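Dally-like, isoform A (Drosophila melanogaster, PDB 6XTZ) is a glypican, probably a GPI-anchored cell-surface heparan sulfate proteoglycan, that binds Wnt and Hedgehog proteins and shields the Wnt palmitoleate so the signal can travel. Local coordinates at residues M57-R62 against L230-H235; R62-E66 against R221-T227. The protein carries 5 engineered substitutions. All blocks are in the same frame, centred on the assembly; numbering follows the deposited sequence.

Contact 1. Residues M57-R62 against L230-H235; sequences MAMQSR and LTKMQH
Both backbones are helical: Met57-Arg62 is a piece of the long helix 51-110, and Leu230-Gln234 is the last turn of helix 224-234, which His235 leaves with phi/psi of -116/-30. The local axes cross nearly at right angles (97°) and approach to 9.4 Å, so contact is confined to a patch. The CA traces come nearest at Ala58, its CA 5.6 Å from the CA of Thr231 and 3.4 Å from Thr231 CG2. His235 (chi1 m, chi2 -61°) turns its ring back onto helix 51-110. Met57 CB lies over one ring face in a CH-pi contact, 3.7 Å from the centroid. At the ring edge, Ser61 OG is 2.7 Å from His235 NE2; the same OG donates a weak hydrogen bond to Gln234 OE1 (2.9 Å), while Gln234 NE2 hydrogen-bonds Gln64 OE1. Leu230 CD2 rests 3.3 Å from Ser61 O. This is buried helix-helix packing in the disulfide-rich lobe of the glypican core. Tyr39 from a loop touches Ala58 and Thr231, while helix 248-258 packs on Leu230 through Ile255.

Contact 2. Residues R62-E66 against R221-T227; sequences RQQLE and RLNADCT
A capped helix start packs against the side of a long helix here, within the all-helical glypican core. Arg62-Glu66 is regular helix; Arg221-Asn223 is extended (psi 148 to 172°) and leads into helix 224-234. Asn223, chi1 p, is the N-cap: its OD1 accepts from Cys226 N at 2.8 Å. The CA atoms of Arg62 and Thr227 are 6.2 Å apart. Leu222, in the mt rotamer, is inserted between the long helix and Cys226's turn, with its CD1 3.7 Å from Leu65 CD2 (Leu65 tp). Leu65 CD2 is also 4.3 Å from Cys226 SG, whose disulfide to Cys258 ties this turn to helix 248-258. Arg62, all-trans, lies extended across the Arg221-Thr227 segment, passing Thr227 OG1 with its CD at 3.8 Å and bringing a face of its guanidinium over Leu222 O. Glu66 (chi1 m, chi2 t) forms a long ion pair with Arg62, NE to OE2 3.7 Å. That same Glu66 OE2 accepts a weak, nearly straight hydrogen bond from Leu222 N at 3.5 Å.

In the fold
From the N terminus, the chain enters helix 51-110 and presents both first segments in succession, 57-62 for contact 1 and 62-66 for contact 2, with Arg62 common to both. It then runs through a largely helical excursion, including helix 185-216, before returning. Contact 2 closes first, at 221-227, so its loop lies within the wider one that contact 1 closes at 230-235. Helix 224-234 is thus held on helix 51-110 at its start and its end. The centres are about 9 Å apart, joined by a probable hydrogen bond from Gln234 NE2 to Gln64 OE1 (3.1 Å) and by packing of Leu230 on Leu65. Helix 248-258 touches both leucines.

Contact 1. Residues M57-R62 against L230-H235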
loop_
_atom_site.group_PDB
_atom_site.type_symbol
_atom_site.label_atom_id
_atom_site.label_comp_id
_atom_site.label_asym_id
_atom_site.label_seq_id
_atom_site.Cartn_x
_atom_site.Cartn_y
_atom_site.Cartn_z
ATOM N N MET A 57 10.653 -27.015 23.053
ATOM C CA MET A 57 10.885 -25.578 23.044
ATOM C C MET A 57 11.214 -25.057 21.651
ATOM O O MET A 57 10.971 -23.878 21.372
ATOM C CB MET A 57 12.007 -25.225 24.021
ATOM C CG MET A 57 11.726 -25.646 25.457
ATOM S SD MET A 57 13.066 -25.229 26.589
ATOM C CE MET A 57 14.396 -26.229 25.933
ATOM N N ALA A 58 11.747 -25.906 20.770
ATOM C CA ALA A 58 12.023 -25.476 19.404
ATOM C C ALA A 58 10.734 -25.234 18.634
ATOM O O ALA A 58 10.561 -24.183 18.005
ATOM C CB ALA A 58 12.890 -26.508 18.685
ATOM N N MET A 59 9.817 -26.201 18.663
ATOM C CA MET A 59 8.548 -26.020 17.971
ATOM C C MET A 59 7.701 -24.943 18.637
ATOM O O MET A 59 6.877 -24.308 17.972
ATOM C CB MET A 59 7.795 -27.347 17.907
ATOM C CG MET A 59 8.588 -28.460 17.236
ATOM S SD MET A 59 7.735 -30.047 17.212
ATOM C CE MET A 59 7.543 -30.357 18.965
ATOM N N GLN A 60 7.901 -24.712 19.937
ATOM C CA GLN A 60 7.181 -23.641 20.618
ATOM C C GLN A 60 7.628 -22.270 20.124
ATOM O O GLN A 60 6.796 -21.382 19.906
ATOM C CB GLN A 60 7.374 -23.757 22.129
ATOM C CG GLN A 60 6.796 -22.597 22.921
ATOM C CD GLN A 60 7.061 -22.719 24.409
ATOM O OE1 GLN A 60 7.220 -23.821 24.938
ATOM N NE2 GLN A 60 7.116 -21.582 25.093
ATOM N N SER A 61 8.938 -22.079 19.939
ATOM C CA SER A 61 9.440 -20.789 19.477
ATOM C C SER A 61 9.005 -20.499 18.047
ATOM O O SER A 61 8.668 -19.356 17.715
ATOM C CB SER A 61 10.964 -20.744 19.581
ATOM O OG SER A 61 11.373 -20.359 20.878
ATOM N N ARG A 62 9.020 -21.515 17.183
ATOM C CA ARG A 62 8.610 -21.307 15.800
ATOM C C ARG A 62 7.126 -20.975 15.710
ATOM O O ARG A 62 6.719 -20.143 14.889
ATOM C CB ARG A 62 8.947 -22.538 14.960
ATOM C CG ARG A 62 8.572 -22.399 13.495
ATOM C CD ARG A 62 9.064 -23.574 12.667
ATOM N NE ARG A 62 8.650 -23.449 11.271
ATOM C CZ ARG A 62 8.997 -24.296 10.309
ATOM N NH1 ARG A 62 9.770 -25.337 10.585
ATOM N NH2 ARG A 62 8.571 -24.104 9.069
ATOM N N LEU A 230 16.575 -19.259 16.573
ATOM C CA LEU A 230 15.500 -18.795 17.443
ATOM C C LEU A 230 15.561 -19.470 18.809
ATOM O O LEU A 230 15.341 -18.823 19.839
ATOM C CB LEU A 230 14.151 -19.052 16.771
ATOM C CG LEU A 230 12.914 -18.343 17.315
ATOM C CD1 LEU A 230 13.088 -16.837 17.218
ATOM C CD2 LEU A 230 11.683 -18.789 16.544
ATOM N N THR A 231 15.861 -20.768 18.837
ATOM C CA THR A 231 15.897 -21.494 20.102
ATOM C C THR A 231 17.150 -21.170 20.903
ATOM O O THR A 231 17.091 -21.070 22.134
ATOM C CB THR A 231 15.811 -22.993 19.841
ATOM O OG1 THR A 231 16.978 -23.413 19.129
ATOM C CG2 THR A 231 14.601 -23.289 19.002
ATOM N N LYS A 232 18.290 -21.010 20.226
ATOM C CA LYS A 232 19.503 -20.584 20.915
ATOM C C LYS A 232 19.314 -19.228 21.577
ATOM O O LYS A 232 19.883 -18.970 22.645
ATOM C CB LYS A 232 20.678 -20.546 19.935
ATOM C CG LYS A 232 22.023 -20.241 20.577
ATOM C CD LYS A 232 23.125 -20.173 19.531
ATOM C CE LYS A 232 24.464 -19.827 20.157
ATOM N NZ LYS A 232 25.545 -19.723 19.139
ATOM N N MET A 233 18.501 -18.360 20.973
ATOM C CA MET A 233 18.274 -17.031 21.526
ATOM C C MET A 233 17.284 -17.071 22.683
ATOM O O MET A 233 17.523 -16.465 23.732
ATOM C CB MET A 233 17.781 -16.087 20.425
ATOM C CG MET A 233 17.545 -14.649 20.864
ATOM S SD MET A 233 15.874 -14.336 21.461
ATOM C CE MET A 233 14.901 -14.844 20.044
ATOM N N GLN A 234 16.174 -17.789 22.517
ATOM C CA GLN A 234 15.058 -17.663 23.447
ATOM C C GLN A 234 15.086 -18.696 24.571
ATOM O O GLN A 234 14.698 -18.381 25.703
ATOM C CB GLN A 234 13.733 -17.762 22.682
ATOM C CG GLN A 234 12.491 -17.616 23.554
ATOM C CD GLN A 234 11.200 -17.644 22.757
ATOM O OE1 GLN A 234 11.214 -17.578 21.527
ATOM N NE2 GLN A 234 10.077 -17.746 23.457
ATOM N N HIS A 235 15.536 -19.921 24.298
ATOM C CA HIS A 235 15.404 -21.008 25.263
ATOM C C HIS A 235 16.720 -21.569 25.782
ATOM O O HIS A 235 16.757 -22.039 26.922
ATOM C CB HIS A 235 14.593 -22.165 24.657
ATOM C CG HIS A 235 13.183 -21.802 24.315
ATOM N ND1 HIS A 235 12.273 -21.374 25.257
ATOM C CD2 HIS A 235 12.525 -21.805 23.131
ATOM C CE1 HIS A 235 11.117 -21.126 24.669
ATOM N NE2 HIS A 235 11.242 -21.379 23.379
#

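Contact 2. Residues R62-E66 against R221-T227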
loop_
_atom_site.group_PDB
_atom_site.type_symbol
_atom_site.label_atom_id
_atom_site.label_comp_id
_atom_site.label_asym_id
_atom_site.label_seq_id
_atom_site.Cartn_x
_atom_site.Cartn_y
_atom_site.Cartn_z
ATOM N N ARG A 62 9.020 -21.515 17.183
ATOM C CA ARG A 62 8.610 -21.307 15.800
ATOM C C ARG A 62 7.126 -20.975 15.710
ATOM O O ARG A 62 6.719 -20.143 14.889
ATOM C CB ARG A 62 8.947 -22.538 14.960
ATOM C CG ARG A 62 8.572 -22.399 13.495
ATOM C CD ARG A 62 9.064 -23.574 12.667
ATOM N NE ARG A 62 8.650 -23.449 11.271
ATOM C CZ ARG A 62 8.997 -24.296 10.309
ATOM N NH1 ARG A 62 9.770 -25.337 10.585
ATOM N NH2 ARG A 62 8.571 -24.104 9.069
ATOM N N GLN A 63 6.302 -21.600 16.556
ATOM C CA GLN A 63 4.872 -21.311 16.534
ATOM C C GLN A 63 4.560 -19.947 17.138
ATOM O O GLN A 63 3.608 -19.287 16.707
ATOM C CB GLN A 63 4.098 -22.405 17.268
ATOM C CG GLN A 63 4.089 -23.741 16.544
ATOM C CD GLN A 63 3.344 -24.816 17.310
ATOM O OE1 GLN A 63 2.717 -24.546 18.336
ATOM N NE2 GLN A 63 3.408 -26.046 16.814
ATOM N N GLN A 64 5.339 -19.510 18.131
ATOM C CA GLN A 64 5.106 -18.192 18.715
ATOM C C GLN A 64 5.470 -17.081 17.738
ATOM O O GLN A 64 4.758 -16.075 17.642
ATOM C CB GLN A 64 5.892 -18.041 20.017
ATOM C CG GLN A 64 5.316 -18.829 21.185
ATOM C CD GLN A 64 6.117 -18.651 22.463
ATOM O OE1 GLN A 64 7.164 -18.002 22.468
ATOM N NE2 GLN A 64 5.627 -19.228 23.553
ATOM N N LEU A 65 6.574 -17.242 17.005
ATOM C CA LEU A 65 6.956 -16.229 16.026
ATOM C C LEU A 65 5.982 -16.208 14.854
ATOM O O LEU A 65 5.570 -15.134 14.402
ATOM C CB LEU A 65 8.384 -16.470 15.538
ATOM C CG LEU A 65 8.892 -15.504 14.461
ATOM C CD1 LEU A 65 8.703 -14.058 14.895
ATOM C CD2 LEU A 65 10.353 -15.774 14.126
ATOM N N GLU A 66 5.601 -17.384 14.352
ATOM C CA GLU A 66 4.652 -17.435 13.245
ATOM C C GLU A 66 3.280 -16.924 13.667
ATOM O O GLU A 66 2.578 -16.287 12.873
ATOM C CB GLU A 66 4.557 -18.858 12.696
ATOM C CG GLU A 66 5.711 -19.227 11.777
ATOM C CD GLU A 66 5.626 -20.651 11.259
ATOM O OE1 GLU A 66 5.033 -21.507 11.952
ATOM O OE2 GLU A 66 6.155 -20.911 10.157
ATOM N N ARG A 221 6.682 -19.686 4.974
ATOM C CA ARG A 221 6.988 -20.347 6.231
ATOM C C ARG A 221 8.437 -20.099 6.629
ATOM O O ARG A 221 9.309 -19.888 5.782
ATOM C CB ARG A 221 6.735 -21.852 6.127
ATOM C CG ARG A 221 5.303 -22.226 5.786
ATOM C CD ARG A 221 5.155 -23.732 5.635
ATOM N NE ARG A 221 3.780 -24.127 5.346
ATOM C CZ ARG A 221 3.273 -24.228 4.121
ATOM N NH1 ARG A 221 2.009 -24.595 3.954
ATOM N NH2 ARG A 221 4.027 -23.963 3.064
ATOM N N LEU A 222 8.684 -20.122 7.935
ATOM C CA LEU A 222 10.048 -20.036 8.434
ATOM C C LEU A 222 10.829 -21.284 8.037
ATOM O O LEU A 222 10.273 -22.379 7.920
ATOM C CB LEU A 222 10.047 -19.871 9.953
ATOM C CG LEU A 222 9.273 -18.659 10.474
ATOM C CD1 LEU A 222 9.310 -18.603 11.994
ATOM C CD2 LEU A 222 9.827 -17.379 9.878
ATOM N N ASN A 223 12.128 -21.112 7.814
ATOM C CA ASN A 223 12.985 -22.211 7.398
ATOM C C ASN A 223 13.700 -22.823 8.600
ATOM O O ASN A 223 13.647 -22.309 9.721
ATOM C CB ASN A 223 13.996 -21.744 6.342
ATOM C CG ASN A 223 14.827 -20.558 6.800
ATOM O OD1 ASN A 223 15.234 -20.470 7.958
ATOM N ND2 ASN A 223 15.085 -19.636 5.881
ATOM N N ALA A 224 14.383 -23.942 8.345
ATOM C CA ALA A 224 15.069 -24.663 9.413
ATOM C C ALA A 224 16.182 -23.832 10.039
ATOM O O ALA A 224 16.427 -23.940 11.246
ATOM C CB ALA A 224 15.626 -25.981 8.882
ATOM N N ASP A 225 16.861 -22.999 9.245
ATOM C CA ASP A 225 17.918 -22.162 9.802
ATOM C C ASP A 225 17.370 -21.168 10.817
ATOM O O ASP A 225 18.074 -20.794 11.763
ATOM C CB ASP A 225 18.661 -21.425 8.687
ATOM C CG ASP A 225 19.517 -22.353 7.846
ATOM O OD1 ASP A 225 19.537 -23.571 8.128
ATOM O OD2 ASP A 225 20.174 -21.866 6.903
ATOM N N CYS A 226 16.119 -20.733 10.642
ATOM C CA CYS A 226 15.514 -19.831 11.616
ATOM C C CYS A 226 15.249 -20.540 12.935
ATOM O O CYS A 226 15.450 -19.959 14.008
ATOM C CB CYS A 226 14.215 -19.244 11.062
ATOM S SG CYS A 226 13.129 -18.561 12.339
ATOM N N THR A 227 14.789 -21.792 12.875
ATOM C CA THR A 227 14.487 -22.532 14.096
ATOM C C THR A 227 15.712 -22.642 14.994
ATOM O O THR A 227 15.614 -22.453 16.211
ATOM C CB THR A 227 13.954 -23.922 13.749
ATOM O OG1 THR A 227 12.838 -23.800 12.859
ATOM C CG2 THR A 227 13.511 -24.653 15.008
#